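Local structure of SusD-like protein BACOVA_02651 (Bacteroides ovatus, 5E75) at residues N36-V41 with L263-F268; G201-G206 with Y367-L372; Q213-V218 with A361-T366; W250-E255 with D343-Q348. The protein binds polysaccharide at the bacterial cell surface and probably captures xyloglucan before its transport into the periplasm for degradation. All coordinates share one frame; numbering follows the deposited sequence.

Contact 1: N36-V41 with L263-F268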
loop_
_atom_site.group_PDB
_atom_site.type_symbol
_atom_site.label_atom_id
_atom_site.label_comp_id
_atom_site.label_asym_id
_atom_site.label_seq_id
_atom_site.Cartn_x
_atom_site.Cartn_y
_atom_site.Cartn_z
ATOM N N ASN A 36 7.186 7.771 2.440
ATOM C CA ASN A 36 7.806 6.494 2.763
ATOM C C ASN A 36 8.614 6.521 4.044
ATOM O O ASN A 36 8.748 5.494 4.701
ATOM C CB ASN A 36 8.690 6.003 1.606
ATOM C CG ASN A 36 9.064 4.554 1.747
ATOM O OD1 ASN A 36 8.240 3.669 1.449
ATOM N ND2 ASN A 36 10.277 4.277 2.224
ATOM N N GLN A 37 9.132 7.678 4.437
ATOM C CA GLN A 37 10.078 7.682 5.541
ATOM C C GLN A 37 9.425 7.401 6.885
ATOM O O GLN A 37 10.116 7.077 7.849
ATOM C CB GLN A 37 10.867 8.991 5.599
ATOM C CG GLN A 37 10.097 10.198 6.064
ATOM C CD GLN A 37 11.012 11.331 6.488
ATOM O OE1 GLN A 37 11.198 12.304 5.761
ATOM N NE2 GLN A 37 11.596 11.199 7.668
ATOM N N ARG A 38 8.110 7.533 6.970
ATOM C CA ARG A 38 7.439 7.320 8.245
ATOM C C ARG A 38 5.968 6.956 8.104
ATOM O O ARG A 38 5.575 5.846 8.475
ATOM C CB ARG A 38 7.588 8.571 9.119
ATOM C CG ARG A 38 7.177 8.390 10.578
ATOM C CD ARG A 38 7.996 9.311 11.486
ATOM N NE ARG A 38 9.401 8.907 11.556
ATOM C CZ ARG A 38 9.898 8.024 12.422
ATOM N NH1 ARG A 38 9.113 7.431 13.315
ATOM N NH2 ARG A 38 11.194 7.732 12.395
ATOM N N SER A 39 5.174 7.885 7.580
ATOM C CA SER A 39 3.723 7.797 7.661
ATOM C C SER A 39 3.094 6.649 6.861
ATOM O O SER A 39 1.984 6.243 7.162
ATOM C CB SER A 39 3.086 9.122 7.251
ATOM O OG SER A 39 3.375 9.439 5.900
ATOM N N ILE A 40 3.795 6.157 5.848
ATOM C CA ILE A 40 3.303 5.036 5.063
ATOM C C ILE A 40 2.901 3.868 5.974
ATOM O O ILE A 40 1.898 3.186 5.706
ATOM C CB ILE A 40 4.349 4.618 4.010
ATOM C CG1 ILE A 40 3.773 3.563 3.072
ATOM C CG2 ILE A 40 5.647 4.127 4.672
ATOM C CD1 ILE A 40 4.641 3.315 1.812
ATOM N N VAL A 41 3.643 3.653 7.057
ATOM C CA VAL A 41 3.407 2.495 7.929
ATOM C C VAL A 41 2.097 2.617 8.735
ATOM O O VAL A 41 1.234 1.757 8.620
ATOM C CB VAL A 41 4.638 2.243 8.828
ATOM C CG1 VAL A 41 4.389 1.128 9.845
ATOM C CG2 VAL A 41 5.860 1.919 7.974
ATOM N N LEU A 263 13.817 0.434 7.528
ATOM C CA LEU A 263 14.402 -0.823 8.026
ATOM C C LEU A 263 14.319 -0.952 9.544
ATOM O O LEU A 263 13.853 -1.969 10.081
ATOM C CB LEU A 263 15.862 -0.951 7.544
ATOM C CG LEU A 263 16.687 -2.252 7.668
ATOM C CD1 LEU A 263 17.233 -2.487 9.065
ATOM C CD2 LEU A 263 15.878 -3.443 7.217
ATOM N N SER A 264 14.770 0.079 10.241
ATOM C CA SER A 264 14.918 0.006 11.684
ATOM C C SER A 264 13.580 0.096 12.420
ATOM O O SER A 264 13.448 -0.394 13.552
ATOM C CB SER A 264 15.872 1.103 12.153
ATOM O OG SER A 264 17.164 0.916 11.595
ATOM N N ASP A 265 12.581 0.702 11.787
ATOM C CA ASP A 265 11.256 0.817 12.383
ATOM C C ASP A 265 10.407 -0.442 12.180
ATOM O O ASP A 265 9.410 -0.617 12.869
ATOM C CB ASP A 265 10.528 2.042 11.834
ATOM C CG ASP A 265 11.079 3.348 12.409
ATOM O OD1 ASP A 265 10.856 3.617 13.606
ATOM O OD2 ASP A 265 11.725 4.099 11.671
ATOM N N LEU A 266 10.814 -1.301 11.248
ATOM C CA LEU A 266 10.103 -2.547 10.961
ATOM C C LEU A 266 10.744 -3.750 11.656
ATOM O O LEU A 266 10.047 -4.642 12.134
ATOM C CB LEU A 266 10.056 -2.809 9.457
ATOM C CG LEU A 266 9.356 -1.752 8.586
ATOM C CD1 LEU A 266 9.445 -2.142 7.120
ATOM C CD2 LEU A 266 7.909 -1.565 9.008
ATOM N N ALA A 267 12.072 -3.766 11.731
ATOM C CA ALA A 267 12.805 -4.905 12.282
ATOM C C ALA A 267 12.816 -4.894 13.815
ATOM O O ALA A 267 13.154 -3.894 14.427
ATOM C CB ALA A 267 14.248 -4.943 11.729
ATOM N N PHE A 268 12.456 -6.028 14.413
ATOM C CA PHE A 268 12.245 -6.127 15.860
ATOM C C PHE A 268 13.524 -6.433 16.646
ATOM O O PHE A 268 13.575 -6.193 17.859
ATOM C CB PHE A 268 11.192 -7.205 16.181
ATOM C CG PHE A 268 11.722 -8.612 16.156
ATOM C CD1 PHE A 268 11.922 -9.285 14.960
ATOM C CD2 PHE A 268 12.003 -9.273 17.339
ATOM C CE1 PHE A 268 12.396 -10.593 14.948
ATOM C CE2 PHE A 268 12.478 -10.571 17.329
ATOM C CZ PHE A 268 12.678 -11.230 16.131
HETATM O O HOH W 1 9.538 5.753 10.431
#

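Contact 2: G201-G206 with Y367-L372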
loop_
_atom_site.group_PDB
_atom_site.type_symbol
_atom_site.label_atom_id
_atom_site.label_comp_id
_atom_site.label_asym_id
_atom_site.label_seq_id
_atom_site.Cartn_x
_atom_site.Cartn_y
_atom_site.Cartn_z
ATOM N N GLY A 201 -25.179 2.139 -1.903
ATOM C CA GLY A 201 -25.090 0.711 -1.656
ATOM C C GLY A 201 -25.092 -0.160 -2.897
ATOM O O GLY A 201 -25.204 -1.388 -2.806
ATOM N N THR A 202 -24.956 0.455 -4.065
ATOM C CA THR A 202 -24.785 -0.290 -5.307
ATOM C C THR A 202 -23.591 0.261 -6.082
ATOM O O THR A 202 -23.167 1.399 -5.863
ATOM C CB THR A 202 -26.054 -0.295 -6.190
ATOM O OG1 THR A 202 -26.240 0.993 -6.775
ATOM C CG2 THR A 202 -27.286 -0.670 -5.382
ATOM N N ARG A 203 -23.027 -0.575 -6.945
ATOM C CA ARG A 203 -21.891 -0.193 -7.769
ATOM C C ARG A 203 -22.338 0.104 -9.199
ATOM O O ARG A 203 -23.006 -0.703 -9.847
ATOM C CB ARG A 203 -20.818 -1.276 -7.731
ATOM C CG ARG A 203 -20.069 -1.293 -6.395
ATOM C CD ARG A 203 -18.948 -2.342 -6.309
ATOM N NE ARG A 203 -17.834 -1.841 -5.525
ATOM C CZ ARG A 203 -16.894 -2.579 -4.956
ATOM N NH1 ARG A 203 -16.917 -3.907 -5.014
ATOM N NH2 ARG A 203 -15.922 -1.963 -4.279
ATOM N N ASP A 204 -21.964 1.284 -9.679
ATOM C CA ASP A 204 -22.310 1.731 -11.020
ATOM C C ASP A 204 -21.860 0.723 -12.059
ATOM O O ASP A 204 -20.689 0.367 -12.120
ATOM C CB ASP A 204 -21.621 3.063 -11.269
ATOM C CG ASP A 204 -21.994 3.666 -12.596
ATOM O OD1 ASP A 204 -23.069 4.307 -12.648
ATOM O OD2 ASP A 204 -21.222 3.516 -13.559
ATOM N N GLU A 205 -22.779 0.290 -12.916
ATOM C CA GLU A 205 -22.465 -0.747 -13.884
ATOM C C GLU A 205 -21.501 -0.255 -14.970
ATOM O O GLU A 205 -20.703 -1.030 -15.497
ATOM C CB GLU A 205 -23.776 -1.288 -14.480
ATOM C CG GLU A 205 -24.661 -2.035 -13.459
ATOM C CD GLU A 205 -24.162 -3.434 -13.125
ATOM O OE1 GLU A 205 -23.187 -3.894 -13.767
ATOM O OE2 GLU A 205 -24.759 -4.082 -12.224
ATOM N N GLY A 206 -21.554 1.033 -15.296
ATOM C CA GLY A 206 -20.606 1.599 -16.234
ATOM C C GLY A 206 -19.180 1.534 -15.718
ATOM O O GLY A 206 -18.278 1.112 -16.436
ATOM N N TYR A 367 -9.922 -7.461 -10.737
ATOM C CA TYR A 367 -10.747 -8.011 -11.799
ATOM C C TYR A 367 -11.856 -8.895 -11.204
ATOM O O TYR A 367 -13.029 -8.772 -11.575
ATOM C CB TYR A 367 -9.866 -8.812 -12.764
ATOM C CG TYR A 367 -10.557 -9.366 -13.998
ATOM C CD1 TYR A 367 -11.710 -8.788 -14.509
ATOM C CD2 TYR A 367 -10.029 -10.463 -14.651
ATOM C CE1 TYR A 367 -12.333 -9.304 -15.641
ATOM C CE2 TYR A 367 -10.647 -10.987 -15.780
ATOM C CZ TYR A 367 -11.795 -10.399 -16.265
ATOM O OH TYR A 367 -12.405 -10.931 -17.385
ATOM N N ALA A 368 -11.500 -9.763 -10.259
ATOM C CA ALA A 368 -12.488 -10.621 -9.626
ATOM C C ALA A 368 -13.600 -9.812 -8.971
ATOM O O ALA A 368 -14.788 -10.124 -9.108
ATOM C CB ALA A 368 -11.827 -11.543 -8.593
ATOM N N GLU A 369 -13.230 -8.762 -8.246
ATOM C CA GLU A 369 -14.210 -7.954 -7.533
ATOM C C GLU A 369 -15.108 -7.211 -8.520
ATOM O O GLU A 369 -16.315 -7.046 -8.293
ATOM C CB GLU A 369 -13.510 -6.981 -6.559
ATOM C CG GLU A 369 -14.442 -6.209 -5.654
ATOM C CD GLU A 369 -13.726 -5.363 -4.598
ATOM O OE1 GLU A 369 -12.511 -5.536 -4.402
ATOM O OE2 GLU A 369 -14.411 -4.553 -3.940
ATOM N N ALA A 370 -14.530 -6.754 -9.628
ATOM C CA ALA A 370 -15.322 -6.067 -10.647
ATOM C C ALA A 370 -16.273 -7.029 -11.370
ATOM O O ALA A 370 -17.352 -6.610 -11.799
ATOM C CB ALA A 370 -14.426 -5.343 -11.638
ATOM N N CYS A 371 -15.886 -8.299 -11.491
ATOM C CA CYS A 371 -16.793 -9.321 -12.030
ATOM C C CYS A 371 -17.918 -9.670 -11.049
ATOM O O CYS A 371 -19.072 -9.862 -11.459
ATOM C CB CYS A 371 -16.020 -10.575 -12.433
ATOM S SG CYS A 371 -14.972 -10.371 -13.869
ATOM N N LEU A 372 -17.615 -9.748 -9.757
ATOM C CA LEU A 372 -18.653 -9.921 -8.750
ATOM C C LEU A 372 -19.710 -8.820 -8.875
ATOM O O LEU A 372 -20.919 -9.090 -8.873
ATOM C CB LEU A 372 -18.020 -9.914 -7.369
ATOM C CG LEU A 372 -18.987 -9.969 -6.187
ATOM C CD1 LEU A 372 -19.713 -11.307 -6.103
ATOM C CD2 LEU A 372 -18.256 -9.696 -4.877
HETATM O O HOH W 2 -18.242 -6.002 -6.359
#

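Contact 3: Q213-V218 with A361-T366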
loop_
_atom_site.group_PDB
_atom_site.type_symbol
_atom_site.label_atom_id
_atom_site.label_comp_id
_atom_site.label_asym_id
_atom_site.label_seq_id
_atom_site.Cartn_x
_atom_site.Cartn_y
_atom_site.Cartn_z
ATOM N N GLN A 213 -12.835 -4.080 -18.105
ATOM C CA GLN A 213 -12.115 -3.945 -19.358
ATOM C C GLN A 213 -10.623 -3.689 -19.141
ATOM O O GLN A 213 -9.787 -4.335 -19.759
ATOM C CB GLN A 213 -12.731 -2.834 -20.196
ATOM C CG GLN A 213 -14.075 -3.200 -20.794
ATOM C CD GLN A 213 -14.635 -2.076 -21.638
ATOM O OE1 GLN A 213 -15.498 -1.321 -21.194
ATOM N NE2 GLN A 213 -14.132 -1.950 -22.857
ATOM N N TYR A 214 -10.285 -2.749 -18.255
ATOM C CA TYR A 214 -8.880 -2.461 -18.000
ATOM C C TYR A 214 -8.179 -3.617 -17.276
ATOM O O TYR A 214 -7.058 -3.974 -17.628
ATOM C CB TYR A 214 -8.725 -1.137 -17.234
ATOM C CG TYR A 214 -8.945 0.052 -18.135
ATOM C CD1 TYR A 214 -7.975 0.436 -19.036
ATOM C CD2 TYR A 214 -10.130 0.769 -18.107
ATOM C CE1 TYR A 214 -8.171 1.506 -19.888
ATOM C CE2 TYR A 214 -10.342 1.839 -18.961
ATOM C CZ TYR A 214 -9.356 2.209 -19.840
ATOM O OH TYR A 214 -9.581 3.287 -20.682
ATOM N N ALA A 215 -8.823 -4.187 -16.261
ATOM C CA ALA A 215 -8.178 -5.254 -15.515
ATOM C C ALA A 215 -8.019 -6.511 -16.381
ATOM O O ALA A 215 -6.979 -7.153 -16.356
ATOM C CB ALA A 215 -8.950 -5.575 -14.233
ATOM N N SER A 216 -9.042 -6.846 -17.166
ATOM C CA SER A 216 -8.965 -8.047 -18.000
ATOM C C SER A 216 -7.859 -7.916 -19.037
ATOM O O SER A 216 -7.154 -8.870 -19.324
ATOM C CB SER A 216 -10.299 -8.361 -18.676
ATOM O OG SER A 216 -10.668 -7.366 -19.584
ATOM N N ASP A 217 -7.688 -6.710 -19.584
ATOM C CA ASP A 217 -6.625 -6.476 -20.564
ATOM C C ASP A 217 -5.258 -6.812 -19.929
ATOM O O ASP A 217 -4.457 -7.560 -20.486
ATOM C CB ASP A 217 -6.710 -5.024 -21.047
ATOM C CG ASP A 217 -5.797 -4.721 -22.216
ATOM O OD1 ASP A 217 -5.353 -5.648 -22.922
ATOM O OD2 ASP A 217 -5.545 -3.516 -22.425
ATOM N N VAL A 218 -5.007 -6.295 -18.727
ATOM C CA VAL A 218 -3.757 -6.599 -18.038
ATOM C C VAL A 218 -3.615 -8.097 -17.749
ATOM O O VAL A 218 -2.583 -8.706 -18.035
ATOM C CB VAL A 218 -3.638 -5.801 -16.726
ATOM C CG1 VAL A 218 -2.357 -6.154 -15.985
ATOM C CG2 VAL A 218 -3.682 -4.295 -17.002
ATOM N N ALA A 361 -0.892 -9.274 -8.702
ATOM C CA ALA A 361 -1.933 -9.959 -7.937
ATOM C C ALA A 361 -3.073 -9.013 -7.564
ATOM O O ALA A 361 -4.208 -9.449 -7.421
ATOM C CB ALA A 361 -1.366 -10.578 -6.701
ATOM N N ASP A 362 -2.766 -7.738 -7.363
ATOM C CA ASP A 362 -3.795 -6.727 -7.085
ATOM C C ASP A 362 -4.755 -6.624 -8.273
ATOM O O ASP A 362 -5.976 -6.538 -8.107
ATOM C CB ASP A 362 -3.087 -5.396 -6.815
ATOM C CG ASP A 362 -3.924 -4.389 -6.081
ATOM O OD1 ASP A 362 -5.157 -4.419 -6.165
ATOM O OD2 ASP A 362 -3.312 -3.543 -5.399
ATOM N N VAL A 363 -4.201 -6.610 -9.481
ATOM C CA VAL A 363 -5.033 -6.520 -10.669
ATOM C C VAL A 363 -5.903 -7.777 -10.787
ATOM O O VAL A 363 -7.073 -7.675 -11.164
ATOM C CB VAL A 363 -4.208 -6.253 -11.955
ATOM C CG1 VAL A 363 -5.118 -5.982 -13.121
ATOM C CG2 VAL A 363 -3.269 -5.079 -11.760
ATOM N N TYR A 364 -5.346 -8.940 -10.451
ATOM C CA TYR A 364 -6.137 -10.181 -10.460
ATOM C C TYR A 364 -7.331 -10.065 -9.526
ATOM O O TYR A 364 -8.464 -10.398 -9.890
ATOM C CB TYR A 364 -5.283 -11.391 -10.040
ATOM C CG TYR A 364 -4.311 -11.936 -11.088
ATOM C CD1 TYR A 364 -3.957 -11.199 -12.208
ATOM C CD2 TYR A 364 -3.753 -13.208 -10.952
ATOM C CE1 TYR A 364 -3.079 -11.717 -13.157
ATOM C CE2 TYR A 364 -2.885 -13.711 -11.887
ATOM C CZ TYR A 364 -2.545 -12.970 -12.986
ATOM O OH TYR A 364 -1.692 -13.551 -13.902
ATOM N N LEU A 365 -7.088 -9.621 -8.300
ATOM C CA LEU A 365 -8.163 -9.527 -7.327
ATOM C C LEU A 365 -9.153 -8.412 -7.659
ATOM O O LEU A 365 -10.350 -8.547 -7.417
ATOM C CB LEU A 365 -7.608 -9.358 -5.896
ATOM C CG LEU A 365 -6.803 -10.541 -5.369
ATOM C CD1 LEU A 365 -6.208 -10.219 -4.019
ATOM C CD2 LEU A 365 -7.630 -11.777 -5.264
ATOM N N THR A 366 -8.652 -7.317 -8.225
ATOM C CA THR A 366 -9.519 -6.223 -8.691
ATOM C C THR A 366 -10.452 -6.689 -9.802
ATOM O O THR A 366 -11.644 -6.378 -9.801
ATOM C CB THR A 366 -8.665 -5.016 -9.163
ATOM O OG1 THR A 366 -7.977 -4.477 -8.030
ATOM C CG2 THR A 366 -9.494 -3.890 -9.785
#

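Contact 4: W250-E255 with D343-Q348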
loop_
_atom_site.group_PDB
_atom_site.type_symbol
_atom_site.label_atom_id
_atom_site.label_comp_id
_atom_site.label_asym_id
_atom_site.label_seq_id
_atom_site.Cartn_x
_atom_site.Cartn_y
_atom_site.Cartn_z
ATOM N N TRP A 250 14.144 2.552 -4.655
ATOM C CA TRP A 250 15.100 3.088 -3.698
ATOM C C TRP A 250 16.551 2.811 -4.104
ATOM O O TRP A 250 16.843 1.846 -4.811
ATOM C CB TRP A 250 14.775 2.581 -2.288
ATOM C CG TRP A 250 13.379 2.940 -1.888
ATOM C CD1 TRP A 250 12.359 2.080 -1.613
ATOM C CD2 TRP A 250 12.837 4.258 -1.740
ATOM N NE1 TRP A 250 11.224 2.769 -1.300
ATOM C CE2 TRP A 250 11.477 4.110 -1.377
ATOM C CE3 TRP A 250 13.361 5.547 -1.884
ATOM C CZ2 TRP A 250 10.643 5.199 -1.161
ATOM C CZ3 TRP A 250 12.533 6.626 -1.666
ATOM C CH2 TRP A 250 11.189 6.448 -1.306
ATOM N N VAL A 251 17.441 3.702 -3.663
ATOM C CA VAL A 251 18.857 3.676 -4.030
ATOM C C VAL A 251 19.678 3.625 -2.742
ATOM O O VAL A 251 20.127 4.658 -2.246
ATOM C CB VAL A 251 19.274 4.939 -4.832
ATOM C CG1 VAL A 251 20.723 4.812 -5.303
ATOM C CG2 VAL A 251 18.342 5.178 -6.028
ATOM N N PRO A 252 19.878 2.425 -2.189
ATOM C CA PRO A 252 20.534 2.290 -0.878
ATOM C C PRO A 252 21.944 2.891 -0.797
ATOM O O PRO A 252 22.336 3.362 0.275
ATOM C CB PRO A 252 20.582 0.774 -0.658
ATOM C CG PRO A 252 20.433 0.183 -2.005
ATOM C CD PRO A 252 19.591 1.115 -2.798
ATOM N N LEU A 253 22.677 2.893 -1.908
ATOM C CA LEU A 253 24.012 3.489 -1.927
ATOM C C LEU A 253 23.998 4.919 -2.484
ATOM O O LEU A 253 25.047 5.450 -2.846
ATOM C CB LEU A 253 24.973 2.606 -2.732
ATOM C CG LEU A 253 25.040 1.139 -2.286
ATOM C CD1 LEU A 253 26.019 0.348 -3.135
ATOM C CD2 LEU A 253 25.403 1.023 -0.811
ATOM N N GLY A 254 22.819 5.544 -2.523
ATOM C CA GLY A 254 22.665 6.905 -3.034
ATOM C C GLY A 254 22.446 7.939 -1.943
ATOM O O GLY A 254 22.849 7.735 -0.802
ATOM N N GLU A 255 21.802 9.053 -2.287
ATOM C CA GLU A 255 21.602 10.153 -1.338
ATOM C C GLU A 255 20.540 9.814 -0.300
ATOM O O GLU A 255 19.736 8.905 -0.507
ATOM C CB GLU A 255 21.202 11.435 -2.072
ATOM C CG GLU A 255 22.238 11.952 -3.057
ATOM C CD GLU A 255 23.570 12.269 -2.405
ATOM O OE1 GLU A 255 23.592 12.582 -1.197
ATOM O OE2 GLU A 255 24.599 12.201 -3.106
ATOM N N ASP A 343 23.746 -8.080 -0.855
ATOM C CA ASP A 343 24.910 -7.394 -1.458
ATOM C C ASP A 343 25.454 -6.287 -0.559
ATOM O O ASP A 343 25.949 -5.270 -1.044
ATOM C CB ASP A 343 24.561 -6.830 -2.850
ATOM C CG ASP A 343 24.300 -7.918 -3.883
ATOM O OD1 ASP A 343 24.866 -9.027 -3.762
ATOM O OD2 ASP A 343 23.532 -7.653 -4.834
ATOM N N GLY A 344 25.358 -6.498 0.750
ATOM C CA GLY A 344 25.844 -5.548 1.728
ATOM C C GLY A 344 24.941 -4.353 1.961
ATOM O O GLY A 344 25.279 -3.480 2.756
ATOM N N LYS A 345 23.787 -4.317 1.294
ATOM C CA LYS A 345 22.965 -3.111 1.261
ATOM C C LYS A 345 21.884 -3.061 2.350
ATOM O O LYS A 345 20.718 -2.775 2.076
ATOM C CB LYS A 345 22.294 -2.984 -0.106
ATOM C CG LYS A 345 23.247 -2.916 -1.300
ATOM C CD LYS A 345 22.473 -2.962 -2.606
ATOM C CE LYS A 345 23.371 -2.661 -3.796
ATOM N NZ LYS A 345 22.660 -2.881 -5.081
ATOM N N VAL A 346 22.273 -3.356 3.580
ATOM C CA VAL A 346 21.400 -3.208 4.741
ATOM C C VAL A 346 22.190 -2.405 5.768
ATOM O O VAL A 346 23.260 -2.836 6.198
ATOM C CB VAL A 346 20.985 -4.560 5.347
ATOM C CG1 VAL A 346 20.175 -4.340 6.634
ATOM C CG2 VAL A 346 20.193 -5.396 4.346
ATOM N N LYS A 347 21.685 -1.234 6.144
ATOM C CA LYS A 347 22.291 -0.402 7.179
ATOM C C LYS A 347 21.178 0.207 8.005
ATOM O O LYS A 347 20.001 0.050 7.673
ATOM C CB LYS A 347 23.155 0.711 6.564
ATOM C CG LYS A 347 24.487 0.235 6.015
ATOM C CD LYS A 347 25.348 1.387 5.506
ATOM C CE LYS A 347 26.805 0.949 5.280
ATOM N NZ LYS A 347 27.699 0.953 6.512
ATOM N N GLN A 348 21.525 0.855 9.112
ATOM C CA GLN A 348 20.533 1.518 9.946
ATOM C C GLN A 348 19.668 2.425 9.077
ATOM O O GLN A 348 20.189 3.211 8.282
ATOM C CB GLN A 348 21.213 2.334 11.049
ATOM C CG GLN A 348 20.250 3.066 11.960
ATOM C CD GLN A 348 20.958 3.803 13.080
ATOM O OE1 GLN A 348 21.425 3.192 14.026
ATOM N NE2 GLN A 348 21.045 5.122 12.968
#

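Contact 1: N36-V41 with L263-F268
Arg38 and Asp265 face each other as opposite charges without a direct hydrogen bond: NH2 of Arg38 lies 3.7 Å from OD2 of Asp265, a long salt bridge. The oxygen sits well out of the guanidinium plane and no N-H points at it, which leaves an attraction of charges that is probably weak; the two flat groups stand 89° apart. A water links the two segments by a different route, from the backbone O of Gln37 to the carboxylate. It donates to O of Gln37 at 3.0 Å and, weakly, to OD2 of Asp265, also at 3.0 Å, and it rests over the centre of one guanidinium face of Arg38. Deeper in, CG2 of Val41 meets CD2 of Leu266 at 4.2 Å, a single apolar touch between buried side chains. With CG1 opposite the backbone N (chi1 175°), CG2 of Val41 lies beside that N and faces Leu266.

Each charged group has a firmer partner elsewhere: NH1 of Arg38 bonds to the hydroxyl of Tyr57, and OD1 of Asp265 accepts from NE1 of Trp279. The backbones are set by Val41 N bonding to Arg38 O at 3.2 Å and by Ala267 N bonding to Leu263 O at 3.0 Å. Since NH1 and OD1 are engaged elsewhere, the join between these two parts of the SusD fold probably rests on water and diffuse electrostatics above a small hydrophobic touch.

Contact 2: G201-G206 with Y367-L372
The side chains of Arg203 and Glu369 cross at about a right angle, the arginine reaching in from the loop before helix 205-221 and the glutamate standing out from helix 360-372. NH1 and NH2 of Arg203 close end-on upon a single oxygen: NH1 to OE2 of Glu369 is 2.8 Å and NH2 to the same OE2 is 3.0 Å. OE2 lies at the guanidinium edge, only 9° out of its plane, but the carboxylate is turned 45° against that plane. NH1 uses the anti lone pair of OE2, whereas NH2 comes from above the carboxylate plane. Neither bond is straight, as expected when two N-H groups share one acceptor in this forked salt bridge.

Glu369 has CG anti to its backbone N (chi1 -173°) and an extended chain beyond, which carries the carboxylate out to the arginine. A water in the guanidinium plane accepts from NH1 of Arg203 at 2.8 Å and donates to the backbone O of Glu369 at 2.9 Å. OE2 also accepts from NE1 of Trp428, giving this buried oxygen a third donor.

This buried, end-on ion pair ties the loop before helix 205-221 to helix 360-372 in the helical part of the SusD fold. Helices enclose it: Leu192 of helix 180-195 touches both partners, Leu208 of helix 205-221 packs on Arg203, and Leu404 and Ile407 of helix 404-415 lie against Glu369.

Contact 3: Q213-V218 with A361-T366
Helices 205-221 and 360-372 approach closely here, with CA of Ala215 only 5.9 Å from CA of Val363, a helix-helix packing contact in the alpha-helical part of the fold of this SusD-family protein, a family grouped in the TPR clan. The close approach is consistent with the small side chain of Ala215. CG1 of Val363 is the meeting point, 4.0 Å from CB of Ala215 and also in touch with the backbone O of that residue. On its other contact it lies 3.9 Å from CB of Val218. It therefore meets two residues about one helical turn apart, touching main chain as well as side chain.

Val218 and Val363 cross at about a right angle, and their CG1 methyls are 4.0 Å apart. In Val363, CG1 is anti to the backbone N (chi1 -172°), which extends this methyl toward the facing helix. All three residues are buried, and no hydrogen bond joins the segments. Charges are settled around the flanks instead: Asp362 forms salt bridges with Arg411 and Lys189, and Asp217 with Lys184. About one turn beyond Val363, OG1 of Thr366 bonds to O of Asp362 at 2.9 Å, arriving 42° above the carbonyl plane, while Thr366 N takes the same oxygen at 2.8 Å.

Contact 4: W250-E255 with D343-Q348
Two turns meet at the surface, a type I beta turn from Val251 to Gly254 and an inverse gamma turn centred on Lys345. The first is closed by Gly254 N bonding to Val251 O at 2.8 Å, which puts Pro252 and Leu253 at its two corner positions; both of them touch Lys345. The gamma turn is held more loosely, by a weak bond from Val346 N to Gly344 O at 3.1 Å.

Between the turns the contact is made entirely by carbon. CG of the Pro252 ring lies 3.8 Å from CD of Lys345 and 4.1 Å from CB of the same lysine, so the ring rests alongside the aliphatic chain at a slant. Farther along, CD1 of Leu253 comes within 4.1 Å of CE of Lys345, the leucine crossing the lysine at about a right angle. Lys345 leaves its backbone with CG beside the N (chi1 -59°) and then runs extended to its end, offering successive methylenes first to the proline and then to the leucine. Its NZ forms a hydrogen bond with the hydroxyl of Tyr236, outside the two segments. The contact does, however, bury the backbone O of Lys345, which has no partner in the model.

The Val251-Gly254 turn belongs to the loop leading from strand 244-248 to helix 263-266, and Lys345 to the long connection between strands 321-322 and 355-359. Nearby, Asn350 of that connection bonds to Pro252 O, while NE1 of Trp250 hydrogen-bonds OG1 of Thr355, at the start of strand 355-359.

Contacts 2 and 3 are buried and join the same pair of elements, helix 205-221 with the loop before it and helix 360-372; Tyr367 of contact 2 packs on Ala215 and Ser216 of contact 3. Their chemistry differs: contact 3 is close apolar helix packing, contact 2 a directly bonded ion pair. Contacts 1 and 4 lie across the chain's centre from contact 2, and they touch each other, Asn36 against Trp250 and Leu263 against Val346. Contact 1 is partly buried and mixes a long salt bridge with water and a methyl touch, whereas contact 4, at the surface between irregular loops, packs lysine methylenes on a proline ring and a leucine methyl.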